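Local coordinates for protein thiamine phosphate pyrophosphorylase (Bacteroides thetaiotaomicron VPI-5482, PDB 3CEU) that probably acts as a thiamine-phosphate diphosphorylase, joining the two halves of thiamine phosphate in thiamine diphosphate biosynthesis, at residues Glu136-Ala140 with Lys141-Ser145; Leu159-Asp163 with Phe164-Gly168. All coordinates share one frame; numbering follows the deposited sequence.

Contact 1: Glu136-Ala140 with Lys141-Ser145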
loop_
_atom_site.group_PDB
_atom_site.type_symbol
_atom_site.label_atom_id
_atom_site.label_comp_id
_atom_site.label_asym_id
_atom_site.label_seq_id
_atom_site.Cartn_x
_atom_site.Cartn_y
_atom_site.Cartn_z
ATOM N N GLU A 136 -17.847 -4.417 15.094
ATOM C CA GLU A 136 -17.594 -4.939 16.435
ATOM C C GLU A 136 -16.090 -4.882 16.694
ATOM O O GLU A 136 -15.653 -4.535 17.788
ATOM C CB GLU A 136 -18.100 -6.381 16.533
ATOM C CG GLU A 136 -19.578 -6.532 16.179
ATOM C CD GLU A 136 -20.506 -6.018 17.265
ATOM O OE1 GLU A 136 -20.316 -4.871 17.731
ATOM O OE2 GLU A 136 -21.441 -6.762 17.643
ATOM N N ALA A 137 -15.307 -5.214 15.671
ATOM C CA ALA A 137 -13.852 -5.192 15.771
ATOM C C ALA A 137 -13.346 -3.752 15.817
ATOM O O ALA A 137 -12.207 -3.500 16.203
ATOM C CB ALA A 137 -13.233 -5.929 14.587
ATOM N N GLN A 138 -14.194 -2.810 15.420
ATOM C CA GLN A 138 -13.823 -1.402 15.427
ATOM C C GLN A 138 -13.854 -0.838 16.843
ATOM O O GLN A 138 -12.945 -0.118 17.259
ATOM C CB GLN A 138 -14.775 -0.604 14.534
ATOM C CG GLN A 138 -14.474 0.879 14.499
ATOM C CD GLN A 138 -15.482 1.652 13.673
ATOM O OE1 GLN A 138 -16.164 1.088 12.816
ATOM N NE2 GLN A 138 -15.571 2.954 13.914
ATOM N N LYS A 139 -14.907 -1.181 17.578
ATOM C CA LYS A 139 -15.088 -0.714 18.952
ATOM C C LYS A 139 -14.102 -1.396 19.903
ATOM O O LYS A 139 -13.675 -0.807 20.902
ATOM C CB LYS A 139 -16.526 -0.985 19.408
ATOM C CG LYS A 139 -17.574 -0.277 18.557
ATOM C CD LYS A 139 -18.970 -0.367 19.167
ATOM C CE LYS A 139 -19.579 -1.743 18.982
ATOM N NZ LYS A 139 -19.855 -2.021 17.543
ATOM N N ALA A 140 -13.734 -2.634 19.578
ATOM C CA ALA A 140 -12.795 -3.392 20.398
ATOM C C ALA A 140 -11.384 -2.840 20.249
ATOM O O ALA A 140 -10.439 -3.354 20.847
ATOM C CB ALA A 140 -12.826 -4.867 20.007
ATOM N N LYS A 141 -11.249 -1.797 19.438
ATOM C CA LYS A 141 -9.954 -1.166 19.212
ATOM C C LYS A 141 -8.984 -2.069 18.441
ATOM O O LYS A 141 -7.814 -1.722 18.266
ATOM C CB LYS A 141 -9.326 -0.755 20.549
ATOM C CG LYS A 141 -10.192 0.173 21.404
ATOM C CD LYS A 141 -10.454 1.512 20.719
ATOM C CE LYS A 141 -11.363 2.396 21.563
ATOM N NZ LYS A 141 -11.842 3.574 20.795
ATOM N N ILE A 142 -9.469 -3.221 17.980
ATOM C CA ILE A 142 -8.636 -4.152 17.217
ATOM C C ILE A 142 -8.154 -3.445 15.965
ATOM O O ILE A 142 -6.984 -3.516 15.603
ATOM C CB ILE A 142 -9.426 -5.424 16.824
ATOM C CG1 ILE A 142 -9.752 -6.217 18.098
ATOM C CG2 ILE A 142 -8.625 -6.261 15.824
ATOM C CD1 ILE A 142 -10.514 -7.492 17.885
ATOM N N ILE A 143 -9.072 -2.756 15.308
ATOM C CA ILE A 143 -8.735 -2.011 14.114
ATOM C C ILE A 143 -8.480 -0.562 14.499
ATOM O O ILE A 143 -9.341 0.101 15.078
ATOM C CB ILE A 143 -9.879 -2.050 13.111
ATOM C CG1 ILE A 143 -9.725 -0.913 12.099
ATOM C CG2 ILE A 143 -11.190 -1.951 13.839
ATOM C CD1 ILE A 143 -10.795 -0.893 11.068
ATOM N N ASP A 144 -7.293 -0.070 14.180
ATOM C CA ASP A 144 -6.958 1.300 14.510
ATOM C C ASP A 144 -5.975 1.892 13.510
ATOM O O ASP A 144 -5.769 1.347 12.431
ATOM C CB ASP A 144 -6.393 1.364 15.935
ATOM C CG ASP A 144 -5.137 0.522 16.105
ATOM O OD1 ASP A 144 -4.575 0.528 17.219
ATOM O OD2 ASP A 144 -4.712 -0.144 15.131
ATOM N N SER A 145 -5.365 3.009 13.874
ATOM C CA SER A 145 -4.417 3.671 12.990
ATOM C C SER A 145 -3.289 2.767 12.477
ATOM O O SER A 145 -2.559 3.149 11.566
ATOM C CB SER A 145 -3.815 4.870 13.710
ATOM O OG SER A 145 -3.404 4.492 15.017
#
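Ala137 O, in the last turn of the helix, receives two backbone N-H groups from the chain that leaves it. Ile142 N lies 3.3 Å from Ala137 O, but the angle at its hydrogen is only 121°. Ile143 N comes in much straighter on the same oxygen, at 161°, although that bond too is long and weak. The neighbouring carbonyl takes a third donor, Lys141 N to Gln138 O at 3.2 Å. Together these bonds turn the chain off the helix end, a C-terminal turn in which the first residue past the helix is left-handed.

The turn needs Lys141 to take positive phi. That brings Lys141 CB to 2.8 Å from Ala140 O, a tight fit that a residue with a side chain pays for this turn; the long lysine chain then bends (chi2 -63°), bringing CD and CE back alongside Lys139 O at an exposed corner. On the apolar side, Ala140 CB lies 3.9 Å from Ile142 CG1. Ala137 CB faces Ile142 CB at 4.4 Å, and the small alanines leave room for the branched residue to close over the turn. One turn back, Lys139 NZ meets Glu136 OE1 at 2.9 Å, nearly along the C-O axis, a surface salt bridge between residues three apart.

Further out, Val98 of helix 98-102 packs on both Ala137 and Ile142, while Lys102 touches Ile142 as well. Buried Ile143 points its CB at the helix end, while its side chain also touches Phe164 and Phe166. The turn thus lies between helix 98-102 and the loop after helix 158-163, joining helix 131-139 to strand 147-150 of the barrel.

Contact 2: Leu159-Asp163 with Phe164-Gly168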
loop_
_atom_site.group_PDB
_atom_site.type_symbol
_atom_site.label_atom_id
_atom_site.label_comp_id
_atom_site.label_asym_id
_atom_site.label_seq_id
_atom_site.Cartn_x
_atom_site.Cartn_y
_atom_site.Cartn_z
ATOM N N LEU A 159 -14.882 5.939 1.585
ATOM C CA LEU A 159 -15.411 6.576 2.789
ATOM C C LEU A 159 -15.924 5.569 3.805
ATOM O O LEU A 159 -15.880 5.819 5.010
ATOM C CB LEU A 159 -16.547 7.546 2.439
ATOM C CG LEU A 159 -16.156 8.823 1.693
ATOM C CD1 LEU A 159 -15.015 9.502 2.441
ATOM C CD2 LEU A 159 -15.734 8.490 0.266
ATOM N N GLU A 160 -16.417 4.434 3.315
ATOM C CA GLU A 160 -16.951 3.382 4.178
ATOM C C GLU A 160 -15.831 2.724 4.986
ATOM O O GLU A 160 -16.066 2.186 6.069
ATOM C CB GLU A 160 -17.679 2.340 3.324
ATOM C CG GLU A 160 -18.637 1.419 4.078
ATOM C CD GLU A 160 -19.687 0.799 3.157
ATOM O OE1 GLU A 160 -19.306 0.076 2.205
ATOM O OE2 GLU A 160 -20.899 1.038 3.383
ATOM N N ILE A 161 -14.612 2.785 4.460
ATOM C CA ILE A 161 -13.474 2.196 5.143
ATOM C C ILE A 161 -12.959 3.065 6.289
ATOM O O ILE A 161 -12.689 2.554 7.386
ATOM C CB ILE A 161 -12.334 1.895 4.152
ATOM C CG1 ILE A 161 -12.648 0.587 3.419
ATOM C CG2 ILE A 161 -10.993 1.823 4.879
ATOM C CD1 ILE A 161 -11.593 0.166 2.430
ATOM N N LYS A 162 -12.821 4.367 6.050
ATOM C CA LYS A 162 -12.341 5.256 7.099
ATOM C C LYS A 162 -13.390 5.326 8.197
ATOM O O LYS A 162 -13.095 5.693 9.336
ATOM C CB LYS A 162 -12.051 6.659 6.559
ATOM C CG LYS A 162 -13.253 7.570 6.427
ATOM C CD LYS A 162 -12.895 8.999 6.844
ATOM C CE LYS A 162 -11.808 9.611 5.958
ATOM N NZ LYS A 162 -11.393 10.955 6.455
ATOM N N ASP A 163 -14.621 4.967 7.848
ATOM C CA ASP A 163 -15.713 4.965 8.813
ATOM C C ASP A 163 -15.486 3.829 9.796
ATOM O O ASP A 163 -15.889 3.909 10.956
ATOM C CB ASP A 163 -17.047 4.766 8.099
ATOM C CG ASP A 163 -17.520 6.022 7.398
ATOM O OD1 ASP A 163 -16.691 6.937 7.180
ATOM O OD2 ASP A 163 -18.719 6.092 7.053
ATOM N N PHE A 164 -14.837 2.769 9.321
ATOM C CA PHE A 164 -14.547 1.605 10.150
ATOM C C PHE A 164 -13.394 1.863 11.123
ATOM O O PHE A 164 -13.097 1.025 11.973
ATOM C CB PHE A 164 -14.210 0.405 9.266
ATOM C CG PHE A 164 -15.411 -0.258 8.645
ATOM C CD1 PHE A 164 -15.564 -0.299 7.266
ATOM C CD2 PHE A 164 -16.369 -0.875 9.439
ATOM C CE1 PHE A 164 -16.649 -0.949 6.681
ATOM C CE2 PHE A 164 -17.463 -1.532 8.865
ATOM C CZ PHE A 164 -17.600 -1.568 7.484
ATOM N N GLY A 165 -12.739 3.014 10.988
ATOM C CA GLY A 165 -11.640 3.339 11.880
ATOM C C GLY A 165 -10.265 2.932 11.376
ATOM O O GLY A 165 -9.273 3.077 12.095
ATOM N N PHE A 166 -10.208 2.414 10.149
ATOM C CA PHE A 166 -8.949 1.995 9.536
ATOM C C PHE A 166 -7.952 3.148 9.480
ATOM O O PHE A 166 -8.309 4.280 9.148
ATOM C CB PHE A 166 -9.193 1.465 8.113
ATOM C CG PHE A 166 -9.688 0.040 8.065
ATOM C CD1 PHE A 166 -8.867 -1.010 8.477
ATOM C CD2 PHE A 166 -10.980 -0.253 7.631
ATOM C CE1 PHE A 166 -9.322 -2.326 8.462
ATOM C CE2 PHE A 166 -11.441 -1.569 7.613
ATOM C CZ PHE A 166 -10.603 -2.609 8.033
ATOM N N GLY A 167 -6.698 2.863 9.804
ATOM C CA GLY A 167 -5.679 3.900 9.761
ATOM C C GLY A 167 -5.207 4.164 8.339
ATOM O O GLY A 167 -4.306 4.970 8.117
ATOM N N GLY A 168 -5.812 3.478 7.371
ATOM C CA GLY A 168 -5.422 3.680 5.990
ATOM C C GLY A 168 -6.093 2.737 5.011
ATOM O O GLY A 168 -6.729 1.754 5.393
#
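Phe164 N donates to Ile161 O at 2.9 Å through a bent bond. The next amide follows: Gly165 N binds Lys162 O at 3.2 Å and a straighter 153°. These two bonds, with positive phi at Gly165, form a Schellman motif ending the helix. A side chain at Gly165 would jam against the carbonyl oxygen of Phe164, hence the glycine.

Ile161 O also lies at the edge of the Phe166 ring, in the ring's plane, 3.3 Å from CD2, where the partly positive ring hydrogens suit an oxygen. Ile161 CG2 lies 3.4 Å from that same Phe166 CD2; with chi1 at -80°, CG2 stands anti to the backbone N, which turns this methyl to the ring.

Glu160 and Phe164 run side by side: the methylene CG of Glu160 lies 4.0 Å from CE1 of Phe164, with carboxylate and ring planes 50° apart. With an alanine in place of Phe164 the ring's contacts with Glu160 and with Leu134, Arg135 and Gln138 of helix 131-139 would be gone, which would probably open a gap between this helix end and helix 131-139.

Of the remaining polar groups, Lys162 NZ is taken by Ala201 O, and Asp163 O receives a weak bond from Gln138 NE2. Backbone donors and acceptors therefore close the helix end largely among themselves, leaving the two phenylalanines to bury its apolar surface.

In the fold
The two contacts follow each other along the chain, their centres about 11 Å apart and on the same side of the chain's centre. Each is the exit from a barrel helix: contact 1 leads from helix 131-139 into strand 147-150, and contact 2 from helix 158-163 into strand 168-171, the next strand of the closed eight-stranded parallel sheet. They meet directly, among other points, where Ile143 CD1 packs 3.2 Å from Phe166 CD1. Both turns therefore lie at the end of the barrel where strands begin, away from the C-terminal strand ends at which TIM barrels carry their active sites.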